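Local coordinates for variant surface glycoprotein MITat 1.13 (Trypanosoma brucei, PDB 6Z8H), which probably forms part of the dense surface coat of the parasite, whose antigenic variation lets trypanosomes evade the host immune response, at residues A[82-94]-A[290-304]. Residues are numbered along the deposited sequence; the frame is centred on the assembly and turned at random.
Sequences RKILPLLGAAADI and VRANPKFKLMVIKAL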
loop_
_atom_site.group_PDB
_atom_site.type_symbol
_atom_site.label_atom_id
_atom_site.label_comp_id
_atom_site.label_asym_id
_atom_site.label_seq_id
_atom_site.Cartn_x
_atom_site.Cartn_y
_atom_site.Cartn_z
ATOM N N ARG A 82 22.222 36.815 -8.220
ATOM C CA ARG A 82 23.102 36.671 -7.076
ATOM C C ARG A 82 22.331 36.262 -5.823
ATOM O O ARG A 82 22.920 35.622 -4.951
ATOM C CB ARG A 82 23.862 37.976 -6.845
ATOM C CG ARG A 82 24.900 38.263 -7.921
ATOM C CD ARG A 82 25.522 39.604 -7.677
ATOM N NE ARG A 82 26.456 40.005 -8.717
ATOM C CZ ARG A 82 27.718 39.600 -8.783
ATOM N NH1 ARG A 82 28.200 38.746 -7.889
ATOM N NH2 ARG A 82 28.500 40.034 -9.750
ATOM N N LYS A 83 21.057 36.653 -5.696
ATOM C CA LYS A 83 20.202 36.203 -4.589
ATOM C C LYS A 83 19.765 34.747 -4.755
ATOM O O LYS A 83 19.481 34.082 -3.770
ATOM C CB LYS A 83 18.972 37.116 -4.492
ATOM C CG LYS A 83 19.323 38.615 -4.230
ATOM C CD LYS A 83 18.111 39.535 -4.306
ATOM C CE LYS A 83 18.433 40.926 -3.796
ATOM N NZ LYS A 83 17.212 41.793 -3.783
ATOM N N ILE A 84 19.769 34.209 -5.967
ATOM C CA ILE A 84 19.323 32.836 -6.207
ATOM C C ILE A 84 20.468 31.831 -6.105
ATOM O O ILE A 84 20.272 30.711 -5.616
ATOM C CB ILE A 84 18.647 32.766 -7.584
ATOM C CG1 ILE A 84 17.474 33.735 -7.657
ATOM C CG2 ILE A 84 18.250 31.347 -7.910
ATOM C CD1 ILE A 84 16.875 33.852 -8.999
ATOM N N LEU A 85 21.671 32.205 -6.560
ATOM C CA LEU A 85 22.774 31.247 -6.547
ATOM C C LEU A 85 23.017 30.570 -5.202
ATOM O O LEU A 85 23.281 29.357 -5.198
ATOM C CB LEU A 85 24.043 31.891 -7.106
ATOM C CG LEU A 85 23.964 32.375 -8.543
ATOM C CD1 LEU A 85 25.360 32.826 -9.017
ATOM C CD2 LEU A 85 23.413 31.348 -9.489
ATOM N N PRO A 86 22.967 31.254 -4.054
ATOM C CA PRO A 86 23.219 30.555 -2.781
ATOM C C PRO A 86 22.159 29.531 -2.417
ATOM O O PRO A 86 22.385 28.752 -1.488
ATOM C CB PRO A 86 23.252 31.691 -1.742
ATOM C CG PRO A 86 23.645 32.913 -2.558
ATOM C CD PRO A 86 22.945 32.719 -3.879
ATOM N N LEU A 87 21.025 29.544 -3.099
ATOM C CA LEU A 87 19.976 28.576 -2.839
ATOM C C LEU A 87 20.169 27.290 -3.610
ATOM O O LEU A 87 19.575 26.266 -3.235
ATOM C CB LEU A 87 18.642 29.221 -3.190
ATOM C CG LEU A 87 18.341 30.578 -2.544
ATOM C CD1 LEU A 87 17.013 31.168 -3.112
ATOM C CD2 LEU A 87 18.322 30.546 -1.021
ATOM N N LEU A 88 20.958 27.287 -4.680
ATOM C CA LEU A 88 20.890 26.151 -5.597
ATOM C C LEU A 88 21.520 24.882 -5.033
ATOM O O LEU A 88 20.911 23.814 -5.085
ATOM C CB LEU A 88 21.571 26.511 -6.915
ATOM C CG LEU A 88 20.752 27.374 -7.867
ATOM C CD1 LEU A 88 21.636 27.971 -8.975
ATOM C CD2 LEU A 88 19.684 26.601 -8.532
ATOM N N GLY A 89 22.734 24.956 -4.517
ATOM C CA GLY A 89 23.400 23.776 -3.993
ATOM C C GLY A 89 22.673 23.238 -2.773
ATOM O O GLY A 89 22.449 22.030 -2.638
ATOM N N ALA A 90 22.247 24.141 -1.901
ATOM C CA ALA A 90 21.514 23.755 -0.704
ATOM C C ALA A 90 20.192 23.097 -1.082
ATOM O O ALA A 90 19.754 22.126 -0.439
ATOM C CB ALA A 90 21.318 24.996 0.189
ATOM N N ALA A 91 19.494 23.664 -2.061
ATOM C CA ALA A 91 18.241 23.062 -2.528
ATOM C C ALA A 91 18.471 21.679 -3.134
ATOM O O ALA A 91 17.665 20.764 -2.933
ATOM C CB ALA A 91 17.524 24.011 -3.488
ATOM N N ALA A 92 19.529 21.496 -3.909
ATOM C CA ALA A 92 19.830 20.161 -4.428
ATOM C C ALA A 92 20.086 19.164 -3.294
ATOM O O ALA A 92 19.708 17.993 -3.395
ATOM C CB ALA A 92 21.021 20.253 -5.390
ATOM N N ASP A 93 20.775 19.607 -2.244
ATOM C CA ASP A 93 21.000 18.773 -1.069
ATOM C C ASP A 93 19.668 18.375 -0.439
ATOM O O ASP A 93 19.433 17.194 -0.149
ATOM C CB ASP A 93 21.851 19.533 -0.057
ATOM C CG ASP A 93 23.308 19.480 -0.371
ATOM O OD1 ASP A 93 23.717 18.594 -1.144
ATOM O OD2 ASP A 93 24.044 20.326 0.182
ATOM N N ILE A 94 18.785 19.353 -0.219
ATOM C CA ILE A 94 17.485 19.067 0.387
ATOM C C ILE A 94 16.699 18.064 -0.451
ATOM O O ILE A 94 16.141 17.088 0.066
ATOM C CB ILE A 94 16.707 20.374 0.602
ATOM C CG1 ILE A 94 17.386 21.216 1.698
ATOM C CG2 ILE A 94 15.255 20.022 1.020
ATOM C CD1 ILE A 94 16.940 22.667 1.709
ATOM N N VAL A 290 17.673 25.906 4.441
ATOM C CA VAL A 290 18.740 26.391 3.567
ATOM C C VAL A 290 19.850 27.071 4.354
ATOM O O VAL A 290 21.034 26.850 4.077
ATOM C CB VAL A 290 18.126 27.352 2.532
ATOM C CG1 VAL A 290 19.190 28.047 1.792
ATOM C CG2 VAL A 290 17.203 26.598 1.597
ATOM N N ARG A 291 19.486 27.907 5.322
ATOM C CA ARG A 291 20.394 28.830 6.057
ATOM C C ARG A 291 21.496 28.052 6.774
ATOM O O ARG A 291 22.538 28.669 7.074
ATOM C CB ARG A 291 19.595 29.693 7.040
ATOM C CG ARG A 291 19.967 29.513 8.505
ATOM C CD ARG A 291 18.935 30.124 9.435
ATOM N NE ARG A 291 18.934 31.579 9.392
ATOM C CZ ARG A 291 19.865 32.348 9.945
ATOM N NH1 ARG A 291 20.883 31.800 10.585
ATOM N NH2 ARG A 291 19.775 33.663 9.855
ATOM N N ALA A 292 21.288 26.763 7.042
ATOM C CA ALA A 292 22.279 25.979 7.766
ATOM C C ALA A 292 23.314 25.356 6.845
ATOM O O ALA A 292 24.385 24.957 7.319
ATOM C CB ALA A 292 21.589 24.889 8.589
ATOM N N ASN A 293 23.050 25.324 5.549
ATOM C CA ASN A 293 23.902 24.588 4.640
ATOM C C ASN A 293 25.195 25.350 4.385
ATOM O O ASN A 293 25.157 26.528 3.998
ATOM C CB ASN A 293 23.178 24.312 3.334
ATOM C CG ASN A 293 23.851 23.230 2.537
ATOM O OD1 ASN A 293 25.062 23.268 2.288
ATOM N ND2 ASN A 293 23.078 22.275 2.111
ATOM N N PRO A 294 26.353 24.730 4.624
ATOM C CA PRO A 294 27.623 25.402 4.304
ATOM C C PRO A 294 27.694 25.934 2.884
ATOM O O PRO A 294 28.284 26.995 2.656
ATOM C CB PRO A 294 28.673 24.307 4.560
ATOM C CG PRO A 294 28.024 23.376 5.505
ATOM C CD PRO A 294 26.567 23.368 5.146
ATOM N N LYS A 295 27.110 25.223 1.916
ATOM C CA LYS A 295 27.138 25.679 0.528
ATOM C C LYS A 295 26.384 26.991 0.370
ATOM O O LYS A 295 26.774 27.833 -0.443
ATOM C CB LYS A 295 26.549 24.594 -0.382
ATOM C CG LYS A 295 27.354 23.318 -0.386
ATOM C CD LYS A 295 26.608 22.191 -1.104
ATOM C CE LYS A 295 27.381 20.862 -1.055
ATOM N NZ LYS A 295 26.516 19.676 -1.410
ATOM N N PHE A 296 25.347 27.214 1.184
ATOM C CA PHE A 296 24.625 28.483 1.140
ATOM C C PHE A 296 25.501 29.608 1.672
ATOM O O PHE A 296 25.658 30.657 1.031
ATOM C CB PHE A 296 23.345 28.356 1.981
ATOM C CG PHE A 296 22.693 29.661 2.294
ATOM C CD1 PHE A 296 21.911 30.295 1.349
ATOM C CD2 PHE A 296 22.840 30.240 3.550
ATOM C CE1 PHE A 296 21.296 31.501 1.633
ATOM C CE2 PHE A 296 22.244 31.455 3.838
ATOM C CZ PHE A 296 21.473 32.083 2.898
ATOM N N LYS A 297 26.094 29.406 2.841
ATOM C CA LYS A 297 26.945 30.456 3.385
ATOM C C LYS A 297 28.111 30.747 2.453
ATOM O O LYS A 297 28.496 31.907 2.272
ATOM C CB LYS A 297 27.451 30.042 4.756
ATOM C CG LYS A 297 26.341 29.724 5.748
ATOM C CD LYS A 297 26.905 29.189 7.041
ATOM C CE LYS A 297 25.938 28.292 7.769
ATOM N NZ LYS A 297 26.643 27.465 8.790
ATOM N N LEU A 298 28.716 29.708 1.880
ATOM C CA LEU A 298 29.823 29.932 0.952
ATOM C C LEU A 298 29.396 30.702 -0.297
ATOM O O LEU A 298 30.124 31.581 -0.759
ATOM C CB LEU A 298 30.498 28.619 0.580
ATOM C CG LEU A 298 31.612 28.679 -0.456
ATOM C CD1 LEU A 298 32.725 29.580 0.072
ATOM C CD2 LEU A 298 32.105 27.280 -0.733
ATOM N N MET A 299 28.298 30.313 -0.936
ATOM C CA MET A 299 27.825 31.040 -2.110
ATOM C C MET A 299 27.331 32.446 -1.781
ATOM O O MET A 299 27.383 33.314 -2.656
ATOM C CB MET A 299 26.825 30.179 -2.894
ATOM C CG MET A 299 26.412 30.721 -4.239
ATOM S SD MET A 299 27.775 31.099 -5.359
ATOM C CE MET A 299 28.411 29.490 -5.785
ATOM N N VAL A 300 26.890 32.716 -0.550
ATOM C CA VAL A 300 26.693 34.115 -0.166
ATOM C C VAL A 300 27.988 34.906 -0.322
ATOM O O VAL A 300 27.995 36.022 -0.860
ATOM C CB VAL A 300 26.132 34.220 1.264
ATOM C CG1 VAL A 300 26.212 35.652 1.725
ATOM C CG2 VAL A 300 24.696 33.714 1.304
ATOM N N ILE A 301 29.107 34.335 0.132
ATOM C CA ILE A 301 30.401 35.007 0.005
ATOM C C ILE A 301 30.773 35.168 -1.462
ATOM O O ILE A 301 31.216 36.234 -1.903
ATOM C CB ILE A 301 31.470 34.204 0.760
ATOM C CG1 ILE A 301 31.124 34.121 2.249
ATOM C CG2 ILE A 301 32.853 34.856 0.561
ATOM C CD1 ILE A 301 32.051 33.233 3.055
ATOM N N LYS A 302 30.619 34.100 -2.239
ATOM C CA LYS A 302 31.070 34.132 -3.622
ATOM C C LYS A 302 30.242 35.101 -4.454
ATOM O O LYS A 302 30.789 35.844 -5.281
ATOM C CB LYS A 302 30.983 32.718 -4.225
ATOM C CG LYS A 302 31.986 31.712 -3.642
ATOM C CD LYS A 302 31.615 30.273 -3.822
ATOM C CE LYS A 302 32.053 29.687 -5.057
ATOM N NZ LYS A 302 33.523 29.801 -5.318
ATOM N N ALA A 303 28.920 35.083 -4.277
ATOM C CA ALA A 303 27.997 35.772 -5.168
ATOM C C ALA A 303 27.539 37.117 -4.635
ATOM O O ALA A 303 27.210 37.997 -5.433
ATOM C CB ALA A 303 26.763 34.892 -5.433
ATOM N N LEU A 304 27.461 37.290 -3.310
ATOM C CA LEU A 304 26.940 38.518 -2.728
ATOM C C LEU A 304 27.995 39.386 -2.057
ATOM O O LEU A 304 27.698 40.546 -1.765
ATOM C CB LEU A 304 25.813 38.212 -1.736
ATOM C CG LEU A 304 24.533 37.664 -2.372
ATOM C CD1 LEU A 304 23.548 37.139 -1.312
ATOM C CD2 LEU A 304 23.859 38.721 -3.228
HETATM O O HOH W 1 30.634 38.001 -6.763
HETATM O O HOH W 2 20.386 22.216 2.817
#
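Asp93 accepts from Lys295 NZ and Asn293 ND2 at one end of the contact between helix 82-94 and segment 290-304, a worked example in which polar bonds gather near Asp93 and Arg82, with Pro86 packed between them. Lys295, its side chain stretched out, brings NZ to the syn lone pairs of both carboxylate oxygens, a forked salt bridge with NZ 3.0 Å from Asp93 OD1 and from Asp93 OD2. The anti lone pair of Asp93 OD2 takes the nearly straight bond from Asn293 ND2 (2.9 Å, 168°), the amide almost coplanar with the carboxylate. Asn293 is also the N-cap of helix 294-304: its OD1 accepts from Lys295 N, while ND2 gives its second bond to a water that weakly reaches Ala90 O. With CG anti to the backbone N (chi1 -163°), the amide lies against Ala90.

At the other end, Arg82 NH1 donates to Ala303 O (2.8 Å), an acceptor near the guanidinium plane, and to a water that bridges to Lys302 O. Arg82 O, by contrast, is buried under Leu304 with no polar partner. In between, Pro86 CB meets Phe296 CD1 at 3.6 Å, and Pro86 O faces the ring edge and receives a CA-H...O contact from Phe296. Met299 CG packs against Pro86 N at 3.5 Å.

Tyr329 of helix 318-329 touches Pro86, and Leu379 of the second subunit packs on Leu85. The axes of 82-94 and 294-304 come within 7.6 Å and run at 161° to each other, a close antiparallel helix pair within the elongated helical bundle of the A-type VSG N-terminal domain.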